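Local coordinates for protein trans-2-enoyl-CoA reductase (Treponema denticola ATCC 35405, PDB 4GGO) that catalyses the NADH-dependent reduction of the carbon-carbon double bond of trans-2-enoyl-CoA substrates such as crotonyl-CoA, a step of fatty acid synthesis, at residues Glu191-Asn194 against Asp195-Ala199; Glu238-Gln241 against Ala242-Lys246; Arg339-Asp342 against Trp343-Glu347. All coordinates share one frame; numbering follows the deposited sequence.

Interaction 1 (Glu191-Asn194 against Asp195-Ala199); sequences EPAN and DEEAA
N194 and E197 exchange two hydrogen bonds in opposite senses across the first turn of helix 195-205, which makes the pair a capping box with N194 as the N-cap. In the first, the backbone N of E197 donates to OD1 of N194 over 2.9 Å at an N-H...O angle of 175°, and the donor sits nearly in line with the amide C=O. The second runs back from the backbone N of N194 to OE1 of E197, 3.1 Å long at 163°, and uses the lone pair of OE1 that faces away from OE2.

Torsions explain the fit. CG of N194 is wedged between its own backbone N and carbonyl carbon (chi1 54°), which swings OD1 over the helix end; the E197 chain runs extended beyond CG back past the cap residue. The two side chains cross at about a right angle. One helical backbone bond continues the turn, from N of A198 to O of N194 at 3.0 Å.

Van der Waals contact is slight and sets methyls against oxygens: CB of A193 lies 3.4 Å from OE1 of E197, and CB of A198 is 3.5 Å from O of N194. The other carboxylate oxygen, OE2 of E197, forms a salt bridge with K167, and A193 shares backbone hydrogen bonding with P168, so the loop holding both partners is tied to this surface helix start.

Chemically, each oxygen of the E197 carboxylate has its own task, OE1 closing the box and OE2 meeting a lysine. A negative group held at a helix N-terminus would also be expected to interact favourably with the helix dipole.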
# COMPACT_ATOMS: atom_id res chain seq x y z
N GLU A 191 9.48 -20.31 -10.75
CA GLU A 191 9.42 -20.92 -12.07
C GLU A 191 8.78 -19.96 -13.07
O GLU A 191 7.98 -19.11 -12.69
CB GLU A 191 8.63 -22.23 -12.01
CG GLU A 191 9.14 -23.23 -10.97
CD GLU A 191 10.35 -24.01 -11.45
OE1 GLU A 191 10.30 -25.26 -11.41
OE2 GLU A 191 11.36 -23.39 -11.86
N PRO A 192 9.14 -20.09 -14.36
CA PRO A 192 8.54 -19.23 -15.39
C PRO A 192 7.04 -19.49 -15.55
O PRO A 192 6.60 -20.63 -15.41
CB PRO A 192 9.29 -19.62 -16.66
CG PRO A 192 9.83 -20.98 -16.39
CD PRO A 192 10.15 -21.00 -14.93
N ALA A 193 6.27 -18.44 -15.82
CA ALA A 193 4.82 -18.55 -15.90
C ALA A 193 4.33 -18.79 -17.32
O ALA A 193 5.02 -18.51 -18.29
CB ALA A 193 4.17 -17.30 -15.32
N ASN A 194 3.11 -19.33 -17.43
CA ASN A 194 2.47 -19.55 -18.72
C ASN A 194 1.56 -18.39 -19.12
O ASN A 194 1.38 -17.43 -18.37
CB ASN A 194 1.71 -20.87 -18.73
CG ASN A 194 0.71 -20.99 -17.59
OD1 ASN A 194 0.00 -20.03 -17.27
ND2 ASN A 194 0.65 -22.16 -16.96
N ASP A 195 0.97 -18.49 -20.31
CA ASP A 195 0.13 -17.42 -20.86
C ASP A 195 -1.12 -17.16 -20.01
O ASP A 195 -1.61 -16.03 -19.96
CB ASP A 195 -0.26 -17.73 -22.31
CG ASP A 195 0.85 -17.43 -23.29
OD1 ASP A 195 2.00 -17.23 -22.85
OD2 ASP A 195 0.58 -17.40 -24.51
N GLU A 196 -1.63 -18.20 -19.35
CA GLU A 196 -2.80 -18.04 -18.49
C GLU A 196 -2.47 -17.25 -17.23
O GLU A 196 -3.16 -16.28 -16.90
CB GLU A 196 -3.38 -19.41 -18.10
CG GLU A 196 -4.43 -19.92 -19.08
CD GLU A 196 -5.29 -21.02 -18.48
OE1 GLU A 196 -4.85 -21.67 -17.51
OE2 GLU A 196 -6.42 -21.23 -18.98
N GLU A 197 -1.41 -17.65 -16.53
CA GLU A 197 -0.96 -16.96 -15.33
C GLU A 197 -0.60 -15.51 -15.64
O GLU A 197 -0.83 -14.62 -14.82
CB GLU A 197 0.25 -17.68 -14.73
CG GLU A 197 -0.08 -19.04 -14.15
CD GLU A 197 1.16 -19.80 -13.72
OE1 GLU A 197 2.10 -19.91 -14.53
OE2 GLU A 197 1.20 -20.30 -12.58
N ALA A 198 -0.05 -15.27 -16.82
CA ALA A 198 0.32 -13.93 -17.25
C ALA A 198 -0.92 -13.05 -17.44
O ALA A 198 -0.97 -11.92 -16.95
CB ALA A 198 1.13 -13.98 -18.53
N ALA A 199 -1.90 -13.58 -18.16
CA ALA A 199 -3.14 -12.86 -18.41
C ALA A 199 -3.91 -12.63 -17.11
O ALA A 199 -4.45 -11.55 -16.88
CB ALA A 199 -4.01 -13.62 -19.40

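Interaction 2 (Glu238-Gln241 against Ala242-Lys246); sequences EATQ and ALYRK
T240 packs against Y244, the inferred proton donor of the active site, on the tightly packed side of this short helical turn. OG1 of T240 lies 3.5 Å from CD2 of the tyrosine, and the carbonyl O of T240 reaches the ring at the edge, near the ring plane. That same carbonyl accepts two backbone bonds: N of Y244 approaches at 3.2 Å in the carbonyl plane and almost straight, at 174°, while N of L243, at 3.1 Å, comes from above the plane. The Y244 ring also meets Y234, a substrate-binding residue, edge-to-face. I291 of helix 291-305 touches both T240 and Y244.

The carbonyl O of Q241 likewise takes two donors, N of R245 and N of K246, each at 3.0 Å. K246 N lies nearly in line with the C=O bond, whereas R245 N is tilted from its plane. A water links O of A239 to N of A242.

More exposed is the side where E238, Q241 and R245 gather. There the Q241 side chain crosses that of R245 with its amide end close over one face of the guanidinium, the two planes 73° apart. NH1 of R245 donates to O of G236. The looseness is in E238, whose OE1 stays 4.2 Å from NH2 of R245, well off the guanidinium plane: attraction of charges without a directed bond.

The directional bonds thus belong mainly to the backbone, which fixes the root of the Y244 side chain in the active site; the outer side adds mainly polar and electrostatic contacts.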
# COMPACT_ATOMS: atom_id res chain seq x y z
N GLU A 238 17.73 -3.49 -9.57
CA GLU A 238 18.17 -4.32 -10.69
C GLU A 238 18.03 -5.81 -10.41
O GLU A 238 17.71 -6.59 -11.31
CB GLU A 238 19.63 -4.00 -11.04
CG GLU A 238 19.83 -2.66 -11.71
CD GLU A 238 19.30 -2.64 -13.13
OE1 GLU A 238 18.83 -1.57 -13.57
OE2 GLU A 238 19.36 -3.69 -13.79
N ALA A 239 18.26 -6.19 -9.16
CA ALA A 239 18.29 -7.60 -8.77
C ALA A 239 16.96 -8.32 -8.96
O ALA A 239 16.92 -9.54 -9.10
CB ALA A 239 18.77 -7.74 -7.33
N THR A 240 15.86 -7.57 -8.95
CA THR A 240 14.53 -8.17 -9.04
C THR A 240 13.80 -7.81 -10.33
O THR A 240 12.59 -7.97 -10.43
CB THR A 240 13.65 -7.77 -7.84
OG1 THR A 240 13.51 -6.35 -7.80
CG2 THR A 240 14.27 -8.26 -6.54
N GLN A 241 14.55 -7.33 -11.33
CA GLN A 241 13.95 -6.94 -12.60
C GLN A 241 13.28 -8.10 -13.33
O GLN A 241 12.34 -7.90 -14.09
CB GLN A 241 15.01 -6.30 -13.51
CG GLN A 241 15.40 -4.89 -13.11
CD GLN A 241 16.36 -4.26 -14.10
OE1 GLN A 241 16.43 -3.03 -14.21
NE2 GLN A 241 17.11 -5.09 -14.82
N ALA A 242 13.75 -9.31 -13.07
CA ALA A 242 13.19 -10.51 -13.70
C ALA A 242 11.70 -10.68 -13.38
O ALA A 242 10.99 -11.42 -14.07
CB ALA A 242 13.97 -11.75 -13.29
N LEU A 243 11.24 -10.00 -12.34
CA LEU A 243 9.85 -10.07 -11.93
C LEU A 243 9.12 -8.75 -12.16
O LEU A 243 8.09 -8.71 -12.83
CB LEU A 243 9.75 -10.46 -10.45
CG LEU A 243 10.47 -11.75 -10.07
CD1 LEU A 243 10.36 -12.01 -8.58
CD2 LEU A 243 9.91 -12.92 -10.86
N TYR A 244 9.66 -7.67 -11.60
CA TYR A 244 8.99 -6.37 -11.61
C TYR A 244 9.10 -5.64 -12.95
O TYR A 244 8.30 -4.75 -13.24
CB TYR A 244 9.51 -5.49 -10.48
CG TYR A 244 9.16 -6.00 -9.10
CD1 TYR A 244 7.93 -5.71 -8.53
CD2 TYR A 244 10.06 -6.75 -8.37
CE1 TYR A 244 7.60 -6.17 -7.27
CE2 TYR A 244 9.74 -7.21 -7.10
CZ TYR A 244 8.51 -6.92 -6.56
OH TYR A 244 8.19 -7.38 -5.31
N ARG A 245 10.10 -6.00 -13.75
CA ARG A 245 10.27 -5.39 -15.07
C ARG A 245 9.73 -6.28 -16.18
O ARG A 245 8.87 -5.86 -16.95
CB ARG A 245 11.75 -5.12 -15.34
CG ARG A 245 12.12 -3.65 -15.49
CD ARG A 245 12.33 -3.00 -14.13
NE ARG A 245 13.24 -1.86 -14.22
CZ ARG A 245 14.00 -1.44 -13.21
NH1 ARG A 245 13.96 -2.07 -12.05
NH2 ARG A 245 14.80 -0.39 -13.37
N LYS A 246 10.23 -7.50 -16.25
CA LYS A 246 9.95 -8.39 -17.37
C LYS A 246 9.09 -9.60 -16.98
O LYS A 246 8.82 -10.46 -17.82
CB LYS A 246 11.26 -8.86 -18.01
CG LYS A 246 12.23 -7.74 -18.37
CD LYS A 246 13.47 -8.25 -19.11
CE LYS A 246 13.11 -8.91 -20.44
NZ LYS A 246 14.30 -9.38 -21.21
O HOH W 1 16.63 -9.97 -11.94

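Interaction 3 (Arg339-Asp342 against Trp343-Glu347); sequences RIDD and WELEE
L345 turns its side chain onto the salt-bridged pair R339 and D341, and can be followed outward atom by atom. Its CB sits 3.6 Å from O of D341, the carbonyl that also receives the backbone N of L345 at 2.9 Å, with an N-H...O angle of 154°. CG lies close to the same oxygen and to OD2 of D341. At the tip, CD1 touches OD2 of D341 at 3.3 Å and NH2 of R339 at 3.5 Å, reaching the guanidinium at its edge and in its plane.

The ion pair that this methyl borders is bidentate and side-on: NE of R339 bonds to OD1 of D341 at 2.9 Å, and NH2 bonds to OD2. OD1 uses its syn lone pair; OD2 is met on the syn side, 20° out of the carboxylate plane. Bends at chi2 and chi3 of R339 fold the arginine back to this carboxylate, and its NH1 makes a further salt bridge with D333.

Beside this, the D342 carboxylate runs alongside the W343 indole, their planes 17° apart. N of W343 gives OD1 of D342 a weak bond, and a water joins OD2, at 2.6 Å, to NE1 of W343. The stronger partners are R317 for OD1 and R322 for OD2, and R317 also makes a cation-pi contact with the indole.

A second water connects O of I340 to N of E344, whose OE2 bonds the hydroxyls of Y294 and substrate-binding Y234. Charge compensation is therefore shared between separate arginines: the turn presents E344 to the substrate site, while D342 ties the loop to helix 311-323 through R317 and R322.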
# COMPACT_ATOMS: atom_id res chain seq x y z
N ARG A 339 7.25 9.61 -8.92
CA ARG A 339 8.28 8.77 -8.33
C ARG A 339 8.61 9.19 -6.90
O ARG A 339 9.24 10.22 -6.69
CB ARG A 339 9.56 8.81 -9.18
CG ARG A 339 9.36 8.43 -10.63
CD ARG A 339 8.94 6.97 -10.77
NE ARG A 339 9.99 6.05 -10.34
CZ ARG A 339 10.93 5.56 -11.14
NH1 ARG A 339 10.95 5.90 -12.43
NH2 ARG A 339 11.84 4.73 -10.67
N ILE A 340 8.20 8.39 -5.93
CA ILE A 340 8.64 8.60 -4.55
C ILE A 340 9.51 7.43 -4.09
O ILE A 340 9.76 7.26 -2.90
CB ILE A 340 7.47 8.83 -3.57
CG1 ILE A 340 6.52 7.64 -3.56
CG2 ILE A 340 6.72 10.12 -3.93
CD1 ILE A 340 5.39 7.77 -2.55
N ASP A 341 9.95 6.63 -5.05
CA ASP A 341 10.98 5.63 -4.81
C ASP A 341 12.33 6.23 -5.19
O ASP A 341 13.32 5.52 -5.36
CB ASP A 341 10.71 4.37 -5.63
CG ASP A 341 10.69 4.63 -7.12
OD1 ASP A 341 10.46 5.79 -7.53
OD2 ASP A 341 10.91 3.67 -7.89
N ASP A 342 12.36 7.55 -5.33
CA ASP A 342 13.55 8.26 -5.78
C ASP A 342 14.70 8.19 -4.78
O ASP A 342 15.87 8.17 -5.17
CB ASP A 342 13.22 9.72 -6.14
CG ASP A 342 12.47 10.44 -5.03
OD1 ASP A 342 11.90 9.77 -4.15
OD2 ASP A 342 12.44 11.69 -5.05
N TRP A 343 14.38 8.13 -3.50
CA TRP A 343 15.40 7.98 -2.47
C TRP A 343 15.94 6.55 -2.44
O TRP A 343 17.13 6.32 -2.23
CB TRP A 343 14.86 8.36 -1.09
CG TRP A 343 14.47 9.81 -0.96
CD1 TRP A 343 14.61 10.78 -1.91
CD2 TRP A 343 13.90 10.44 0.18
NE1 TRP A 343 14.15 11.98 -1.43
CE2 TRP A 343 13.70 11.80 -0.14
CE3 TRP A 343 13.52 9.99 1.45
CZ2 TRP A 343 13.15 12.71 0.76
CZ3 TRP A 343 12.98 10.90 2.34
CH2 TRP A 343 12.80 12.24 1.99
N GLU A 344 15.05 5.58 -2.66
CA GLU A 344 15.44 4.18 -2.70
C GLU A 344 16.37 3.90 -3.88
O GLU A 344 17.38 3.21 -3.73
CB GLU A 344 14.21 3.26 -2.80
CG GLU A 344 14.56 1.82 -3.16
CD GLU A 344 13.35 0.90 -3.14
OE1 GLU A 344 12.28 1.34 -2.70
OE2 GLU A 344 13.49 -0.28 -3.55
N LEU A 345 16.04 4.44 -5.04
CA LEU A 345 16.78 4.14 -6.25
C LEU A 345 17.91 5.13 -6.53
O LEU A 345 18.46 5.17 -7.63
CB LEU A 345 15.85 4.05 -7.46
CG LEU A 345 14.85 2.90 -7.42
CD1 LEU A 345 13.98 2.89 -8.67
CD2 LEU A 345 15.57 1.57 -7.26
N GLU A 346 18.25 5.94 -5.52
CA GLU A 346 19.45 6.77 -5.59
C GLU A 346 20.65 5.86 -5.81
O GLU A 346 20.72 4.77 -5.25
CB GLU A 346 19.65 7.55 -4.30
CG GLU A 346 18.83 8.81 -4.18
CD GLU A 346 19.01 9.47 -2.83
OE1 GLU A 346 20.09 9.30 -2.23
OE2 GLU A 346 18.07 10.16 -2.36
N GLU A 347 21.60 6.32 -6.62
CA GLU A 347 22.79 5.54 -6.93
C GLU A 347 23.58 5.18 -5.68
O GLU A 347 24.02 4.04 -5.52
CB GLU A 347 23.68 6.29 -7.92
CG GLU A 347 24.90 5.50 -8.36
CD GLU A 347 25.88 6.32 -9.16
OE1 GLU A 347 25.48 6.90 -10.19
OE2 GLU A 347 27.06 6.39 -8.75
O HOH W 2 12.32 6.30 -1.67
O HOH W 3 13.30 13.74 -3.72

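All three contacts are local, between neighbouring residues, yet their settings differ. Interaction 1 lies on the surface, its centre about 24 Å from the centre of the chain, whereas interactions 2 and 3 are partly buried. Interactions 1 and 2 both lie in the catalytic region but do not touch; interaction 3 lies in the C-terminal part of the chain. Side-chain capping dominates at 191-199, paired backbone donors at 238-246, and salt bridges with bridging waters at 339-347. Interactions 2 and 3, their nearest atoms about 6 Å apart, converge on Y234: one through an aromatic contact, the other through a hydrogen bond. Interaction 1 lies away from the substrate and NAD sites.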